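Local coordinates for PLP-Dependent L-Arginine Hydroxylase MppP (Streptomyces wadayamensis, PDB 6C92), which hydroxylates L-arginine with pyridoxal 5'-phosphate as cofactor, in a family whose members are generally assigned transaminase activity, at residues 66-71 with 264-269; 190-195 with 213-218. All coordinates share one frame; numbering follows the deposited sequence.

Interaction 1 of 2, residues 66-71 with 264-269; sequences QAYFTL and EFSRDA
Ser266 CB is directed toward the helix that carries Ala67, Tyr68 and Leu71, and its short side chain lets the two backbones come close. The Tyr68 and Ser266 CA atoms are 5.5 Å apart, and the axes of the helical segments 66-71 and 264-269 approach to 8.5 Å at an angle of 33°, running roughly the same way. Methyl meets methylene at Ala67, whose CB sits 3.7 Å from Ser266 CB. The serine hydroxyl stands beside its own backbone N (chi1 -60°). That torsion lets OG bond Ile262 O, one turn earlier in the same helix, so the hydroxyl is satisfied within its helix and presents itself to Tyr68 as packing surface. Ser266 OG is 3.7 Å from Tyr68 CB and meets the tyrosine ring at its edge, nearly in the ring plane, close to CD1.

Leu71 reaches over one turn further on. Its CG rests 3.8 Å from Ser266 O, and both branches bear on the methyl of Ala269: Leu71 CD1 lies 3.8 Å and Leu71 CD2 3.9 Å from Ala269 CB. With an alanine here the methyl of Ala269 is likely to lose the cover of both leucine branches, and a gap would open beside it. Between the segments the contact is van der Waals packing, small residues at its centre with Tyr68 and Leu71 beside them.

The same leucine also touches Ala270 and Leu274 further along helix 256-292. Phe69, on the far side of its helix, packs on Leu232 and Val234 of strand 231-235; on the other helix Phe265 reaches Gln38 and Ile41 of helix 36-43. The C-terminal end of helix 57-71 thus lies between strand 231-235 of the large mixed sheet and the long helix 256-292.

Interaction 2 of 2, residues 190-195 with 213-218; sequences SFRGFD and WVVIED. With EQJ ((E)-N~2~-({3-hydroxy-2-methyl-5-[(phosphonooxy)methyl]pyridin-4-yl}methylidene)-L-arginine), chain E.
Arg192 and Glu217 meet because each side chain bends. Arg192 leaves its backbone extended and then folds at chi3 (-67°), which presents its NE side to the strand; Glu217, with CG beside its backbone N, kinks at chi2, swinging its carboxylate round to the arginine. The guanidinium grips side-on, one nitrogen to each oxygen. Arg192 NE gives Glu217 OE2 a 2.9 Å bond, almost straight at 173° and in the guanidinium plane, taken by the syn lone pair. Arg192 NH2 to Glu217 OE1, at 2.8 Å, is more bent and meets the oxygen out of the carboxylate plane; the two flat groups are twisted 35° apart. Both ends of this buried salt bridge have further partners: OE1 is bonded to Tyr203 OH, OE2 to Thr189 OG1, and Arg192 NH1 reaches Ala198 O.

Strand 213-218 runs parallel beside strand 184-188 in the large mixed sheet of the aminotransferase-like fold. Residues 190-195 open the crossover between them, which passes through helix 202-209, so the contact ties the start of that beta-alpha-beta unit to the C-terminal end of its second strand.

Nearer the ligand, Ser190 meets Asp218. Its OG donates to Asp218 OD2 at 3.1 Å, although the hydroxyl's place is less sure, and the carboxylate is held further by Lys221 NZ on OD2 and Gly220 N on OD1. A water links the main chains by donating to Ser190 O at 2.8 Å and to Asp218 O at 2.7 Å. The arginine aldimine of pyridoxal phosphate lies alongside: Ser190 CB sits against a face of the pyridine ring, 3.9 Å from the ligand's N03, and Phe191, whose CB is directed away from the strand, brings its edge atom CE1 to within 3.4 Å of the ligand's O27.

How the interactions relate
The centres of the two contacts lie 14 Å apart, and residues 66-71 touch strand 213-218 directly. From interaction 1, Tyr68 extends its ring to the end of the strand, where Tyr68 OH is 3.0 Å from Asp218 O, a probable hydrogen bond to the carbonyl that also takes the water of interaction 2. Next to it, Phe69 CE1 packs 3.6 Å from Glu217 OE1. The ligand belongs to the side of interaction 2: Asp218 OD2 comes within 4.0 Å of its O07, whereas the Tyr68 side chain stays about 11 Å from the ligand, nearest atoms. Interaction 1 therefore stands behind the strand end that borders the cofactor pocket.

Interaction 1 of 2, residues 66-71 with 264-269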
loop_
_atom_site.group_PDB
_atom_site.type_symbol
_atom_site.label_atom_id
_atom_site.label_comp_id
_atom_site.label_asym_id
_atom_site.label_seq_id
_atom_site.Cartn_x
_atom_site.Cartn_y
_atom_site.Cartn_z
ATOM N N GLN A 66 -2.175 -17.721 10.369
ATOM C CA GLN A 66 -1.803 -18.957 11.053
ATOM C C GLN A 66 -0.768 -19.740 10.246
ATOM O O GLN A 66 0.242 -20.206 10.787
ATOM C CB GLN A 66 -3.038 -19.812 11.332
ATOM C CG GLN A 66 -2.652 -21.134 12.020
ATOM C CD GLN A 66 -3.835 -21.939 12.514
ATOM O OE1 GLN A 66 -4.955 -21.444 12.588
ATOM N NE2 GLN A 66 -3.583 -23.196 12.859
ATOM N N ALA A 67 -0.999 -19.898 8.946
ATOM C CA ALA A 67 -0.077 -20.661 8.119
ATOM C C ALA A 67 1.317 -20.041 8.116
ATOM O O ALA A 67 2.323 -20.751 8.242
ATOM C CB ALA A 67 -0.626 -20.751 6.700
ATOM N N TYR A 68 1.395 -18.714 7.956
ATOM C CA TYR A 68 2.685 -18.050 7.819
ATOM C C TYR A 68 3.440 -17.999 9.140
ATOM O O TYR A 68 4.633 -18.315 9.191
ATOM C CB TYR A 68 2.513 -16.646 7.249
ATOM C CG TYR A 68 3.837 -15.948 7.067
ATOM C CD1 TYR A 68 4.645 -16.230 5.971
ATOM C CD2 TYR A 68 4.281 -15.028 7.990
ATOM C CE1 TYR A 68 5.843 -15.611 5.806
ATOM C CE2 TYR A 68 5.493 -14.399 7.838
ATOM C CZ TYR A 68 6.276 -14.697 6.738
ATOM O OH TYR A 68 7.508 -14.104 6.597
ATOM N N PHE A 69 2.767 -17.607 10.227
ATOM C CA PHE A 69 3.447 -17.547 11.518
ATOM C C PHE A 69 3.866 -18.937 11.989
ATOM O O PHE A 69 4.973 -19.113 12.509
ATOM C CB PHE A 69 2.557 -16.902 12.580
ATOM C CG PHE A 69 2.415 -15.418 12.450
ATOM C CD1 PHE A 69 3.466 -14.596 12.742
ATOM C CD2 PHE A 69 1.218 -14.854 12.060
ATOM C CE1 PHE A 69 3.341 -13.192 12.634
ATOM C CE2 PHE A 69 1.087 -13.470 11.939
ATOM C CZ PHE A 69 2.170 -12.644 12.235
ATOM N N THR A 70 3.011 -19.944 11.810
ATOM C CA THR A 70 3.397 -21.264 12.307
ATOM C C THR A 70 4.538 -21.860 11.470
ATOM O O THR A 70 5.449 -22.505 12.012
ATOM C CB THR A 70 2.202 -22.206 12.344
ATOM O OG1 THR A 70 1.698 -22.384 11.033
ATOM C CG2 THR A 70 1.138 -21.665 13.214
ATOM N N LEU A 71 4.517 -21.635 10.160
ATOM C CA LEU A 71 5.604 -22.051 9.287
ATOM C C LEU A 71 6.950 -21.619 9.821
ATOM O O LEU A 71 7.932 -22.373 9.747
ATOM C CB LEU A 71 5.410 -21.427 7.917
ATOM C CG LEU A 71 5.956 -21.901 6.562
ATOM C CD1 LEU A 71 6.454 -20.674 5.782
ATOM C CD2 LEU A 71 6.933 -23.039 6.530
ATOM N N GLU A 264 -1.736 -20.433 0.761
ATOM C CA GLU A 264 -1.343 -21.570 -0.073
ATOM C C GLU A 264 0.171 -21.668 -0.229
ATOM O O GLU A 264 0.743 -22.767 -0.152
ATOM C CB GLU A 264 -2.036 -21.454 -1.434
ATOM C CG GLU A 264 -3.509 -21.551 -1.343
ATOM C CD GLU A 264 -3.946 -22.853 -0.703
ATOM O OE1 GLU A 264 -3.451 -23.929 -1.122
ATOM O OE2 GLU A 264 -4.757 -22.801 0.235
ATOM N N PHE A 265 0.846 -20.546 -0.451
ATOM C CA PHE A 265 2.299 -20.598 -0.542
ATOM C C PHE A 265 2.915 -21.012 0.790
ATOM O O PHE A 265 3.916 -21.736 0.815
ATOM C CB PHE A 265 2.858 -19.252 -1.011
ATOM C CG PHE A 265 2.959 -19.127 -2.533
ATOM C CD1 PHE A 265 1.820 -19.021 -3.303
ATOM C CD2 PHE A 265 4.185 -19.110 -3.170
ATOM C CE1 PHE A 265 1.899 -18.899 -4.695
ATOM C CE2 PHE A 265 4.275 -18.981 -4.559
ATOM C CZ PHE A 265 3.148 -18.886 -5.316
ATOM N N SER A 266 2.328 -20.570 1.915
ATOM C CA SER A 266 2.834 -20.991 3.220
ATOM C C SER A 266 2.622 -22.488 3.421
ATOM O O SER A 266 3.462 -23.175 4.018
ATOM C CB SER A 266 2.146 -20.213 4.352
ATOM O OG SER A 266 2.355 -18.804 4.240
ATOM N N ARG A 267 1.498 -23.014 2.940
ATOM C CA ARG A 267 1.241 -24.445 3.108
ATOM C C ARG A 267 2.199 -25.269 2.262
ATOM O O ARG A 267 2.733 -26.289 2.722
ATOM C CB ARG A 267 -0.214 -24.744 2.765
ATOM C CG ARG A 267 -1.140 -24.249 3.874
ATOM C CD ARG A 267 -2.622 -24.447 3.584
ATOM N NE ARG A 267 -3.408 -24.054 4.748
ATOM C CZ ARG A 267 -4.737 -24.038 4.787
ATOM N NH1 ARG A 267 -5.434 -24.394 3.720
ATOM N NH2 ARG A 267 -5.364 -23.652 5.896
ATOM N N ASP A 268 2.428 -24.840 1.024
ATOM C CA ASP A 268 3.436 -25.472 0.184
ATOM C C ASP A 268 4.806 -25.423 0.847
ATOM O O ASP A 268 5.561 -26.408 0.820
ATOM C CB ASP A 268 3.491 -24.778 -1.176
ATOM C CG ASP A 268 4.605 -25.301 -2.039
ATOM O OD1 ASP A 268 4.397 -26.350 -2.701
ATOM O OD2 ASP A 268 5.691 -24.675 -2.049
ATOM N N ALA A 269 5.136 -24.291 1.473
ATOM C CA ALA A 269 6.433 -24.170 2.132
ATOM C C ALA A 269 6.545 -25.127 3.303
ATOM O O ALA A 269 7.623 -25.670 3.562
ATOM C CB ALA A 269 6.652 -22.734 2.612
#

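Interaction 2 of 2, residues 190-195 with 213-218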
loop_
_atom_site.group_PDB
_atom_site.type_symbol
_atom_site.label_atom_id
_atom_site.label_comp_id
_atom_site.label_asym_id
_atom_site.label_seq_id
_atom_site.Cartn_x
_atom_site.Cartn_y
_atom_site.Cartn_z
ATOM N N SER A 190 11.276 -9.125 7.947
ATOM C CA SER A 190 11.037 -9.399 6.535
ATOM C C SER A 190 11.833 -10.590 5.985
ATOM O O SER A 190 11.319 -11.347 5.154
ATOM C CB SER A 190 11.362 -8.125 5.757
ATOM O OG SER A 190 11.438 -8.425 4.387
ATOM N N PHE A 191 13.083 -10.779 6.410
ATOM C CA PHE A 191 13.889 -11.899 5.934
ATOM C C PHE A 191 13.808 -13.146 6.823
ATOM O O PHE A 191 14.611 -14.077 6.650
ATOM C CB PHE A 191 15.342 -11.456 5.775
ATOM C CG PHE A 191 15.533 -10.556 4.598
ATOM C CD1 PHE A 191 15.207 -9.204 4.681
ATOM C CD2 PHE A 191 15.948 -11.064 3.391
ATOM C CE1 PHE A 191 15.346 -8.375 3.576
ATOM C CE2 PHE A 191 16.099 -10.249 2.290
ATOM C CZ PHE A 191 15.792 -8.910 2.371
ATOM N N ARG A 192 12.833 -13.214 7.724
ATOM C CA ARG A 192 12.754 -14.327 8.670
ATOM C C ARG A 192 12.781 -15.693 7.982
ATOM O O ARG A 192 13.459 -16.621 8.446
ATOM C CB ARG A 192 11.480 -14.201 9.503
ATOM C CG ARG A 192 11.380 -15.232 10.601
ATOM C CD ARG A 192 9.975 -15.247 11.167
ATOM N NE ARG A 192 9.558 -14.044 11.894
ATOM C CZ ARG A 192 9.930 -13.728 13.128
ATOM N NH1 ARG A 192 10.844 -14.444 13.783
ATOM N NH2 ARG A 192 9.380 -12.671 13.727
ATOM N N GLY A 193 12.013 -15.854 6.901
ATOM C CA GLY A 193 11.835 -17.182 6.317
ATOM C C GLY A 193 13.120 -17.830 5.834
ATOM O O GLY A 193 13.179 -19.060 5.696
ATOM N N PHE A 194 14.154 -17.033 5.579
ATOM C CA PHE A 194 15.378 -17.536 4.971
ATOM C C PHE A 194 16.313 -18.212 5.962
ATOM O O PHE A 194 17.139 -19.030 5.542
ATOM C CB PHE A 194 16.130 -16.393 4.283
ATOM C CG PHE A 194 15.458 -15.913 3.036
ATOM C CD1 PHE A 194 15.379 -16.738 1.925
ATOM C CD2 PHE A 194 14.888 -14.668 2.989
ATOM C CE1 PHE A 194 14.752 -16.315 0.770
ATOM C CE2 PHE A 194 14.236 -14.231 1.817
ATOM C CZ PHE A 194 14.184 -15.056 0.718
ATOM N N ASP A 195 16.233 -17.887 7.250
ATOM C CA ASP A 195 17.252 -18.318 8.204
ATOM C C ASP A 195 16.580 -18.957 9.411
ATOM O O ASP A 195 15.891 -18.279 10.176
ATOM C CB ASP A 195 18.156 -17.149 8.621
ATOM C CG ASP A 195 19.419 -17.627 9.343
ATOM O OD1 ASP A 195 19.342 -18.682 10.020
ATOM O OD2 ASP A 195 20.459 -16.950 9.233
ATOM N N TRP A 213 5.982 -3.144 22.080
ATOM C CA TRP A 213 6.664 -3.663 20.904
ATOM C C TRP A 213 5.802 -3.632 19.656
ATOM O O TRP A 213 4.566 -3.632 19.704
ATOM C CB TRP A 213 7.184 -5.100 21.133
ATOM C CG TRP A 213 6.137 -6.124 21.546
ATOM C CD1 TRP A 213 5.873 -6.539 22.831
ATOM C CD2 TRP A 213 5.228 -6.849 20.696
ATOM N NE1 TRP A 213 4.858 -7.466 22.837
ATOM C CE2 TRP A 213 4.437 -7.671 21.544
ATOM C CE3 TRP A 213 4.985 -6.872 19.305
ATOM C CZ2 TRP A 213 3.426 -8.508 21.056
ATOM C CZ3 TRP A 213 3.969 -7.714 18.819
ATOM C CH2 TRP A 213 3.215 -8.528 19.698
ATOM N N VAL A 214 6.504 -3.641 18.526
ATOM C CA VAL A 214 5.918 -3.728 17.189
ATOM C C VAL A 214 6.811 -4.641 16.378
ATOM O O VAL A 214 8.035 -4.520 16.438
ATOM C CB VAL A 214 5.811 -2.347 16.497
ATOM C CG1 VAL A 214 5.365 -2.526 15.059
ATOM C CG2 VAL A 214 4.817 -1.450 17.189
ATOM N N VAL A 215 6.217 -5.561 15.617
ATOM C CA VAL A 215 6.962 -6.372 14.661
ATOM C C VAL A 215 6.336 -6.157 13.281
ATOM O O VAL A 215 5.106 -6.231 13.127
ATOM C CB VAL A 215 6.951 -7.871 15.033
ATOM C CG1 VAL A 215 7.738 -8.697 14.015
ATOM C CG2 VAL A 215 7.494 -8.107 16.445
ATOM N N ILE A 216 7.171 -5.918 12.282
ATOM C CA ILE A 216 6.726 -5.891 10.892
ATOM C C ILE A 216 7.220 -7.158 10.214
ATOM O O ILE A 216 8.412 -7.293 9.930
ATOM C CB ILE A 216 7.216 -4.637 10.151
ATOM C CG1 ILE A 216 6.601 -3.403 10.774
ATOM C CG2 ILE A 216 6.876 -4.689 8.679
ATOM C CD1 ILE A 216 7.241 -2.140 10.375
ATOM N N GLU A 217 6.305 -8.084 9.946
ATOM C CA GLU A 217 6.597 -9.256 9.138
ATOM C C GLU A 217 6.331 -8.910 7.674
ATOM O O GLU A 217 5.693 -7.902 7.356
ATOM C CB GLU A 217 5.741 -10.461 9.552
ATOM C CG GLU A 217 5.688 -10.796 11.052
ATOM C CD GLU A 217 6.773 -11.760 11.513
ATOM O OE1 GLU A 217 6.783 -12.078 12.725
ATOM O OE2 GLU A 217 7.599 -12.205 10.689
ATOM N N ASP A 218 6.829 -9.754 6.777
ATOM C CA ASP A 218 6.694 -9.492 5.351
ATOM C C ASP A 218 6.666 -10.830 4.646
ATOM O O ASP A 218 7.541 -11.664 4.889
ATOM C CB ASP A 218 7.877 -8.660 4.848
ATOM C CG ASP A 218 7.766 -8.273 3.390
ATOM O OD1 ASP A 218 6.684 -8.440 2.777
ATOM O OD2 ASP A 218 8.797 -7.781 2.862
HETATM C C01 EQJ E . 14.382 -5.217 5.734
HETATM C C02 EQJ E . 13.327 -4.721 4.748
HETATM C C04 EQJ E . 11.164 -3.868 4.462
HETATM C C05 EQJ E . 11.357 -3.797 3.093
HETATM C C06 EQJ E . 10.214 -3.248 2.172
HETATM C C12 EQJ E . 12.602 -4.182 2.517
HETATM C C13 EQJ E . 12.786 -4.124 0.993
HETATM C C15 EQJ E . 14.027 -4.892 -1.036
HETATM C C16 EQJ E . 13.148 -3.949 -1.913
HETATM C C17 EQJ E . 13.226 -2.416 -1.717
HETATM C C18 EQJ E . 12.114 -1.770 -2.584
HETATM C C20 EQJ E . 11.069 0.294 -1.438
HETATM C C23 EQJ E . 15.526 -4.766 -1.326
HETATM C C26 EQJ E . 13.591 -4.672 3.373
HETATM N N03 EQJ E . 12.159 -4.330 5.247
HETATM N N14 EQJ E . 13.766 -4.789 0.413
HETATM N N19 EQJ E . 12.042 -0.317 -2.369
HETATM N N21 EQJ E . 10.214 -0.600 -0.736
HETATM N N22 EQJ E . 11.001 1.598 -1.242
HETATM O O07 EQJ E . 9.821 -4.266 1.278
HETATM O O09 EQJ E . 9.418 -3.201 -1.029
HETATM O O10 EQJ E . 7.967 -5.114 -0.239
HETATM O O11 EQJ E . 7.808 -2.837 0.757
HETATM O O24 EQJ E . 16.343 -4.985 -0.424
HETATM O O25 EQJ E . 15.962 -4.477 -2.464
HETATM O O27 EQJ E . 14.806 -5.078 2.878
HETATM P P08 EQJ E . 8.726 -3.838 0.114
HETATM O O HOH W 1 9.500 -11.877 3.038
#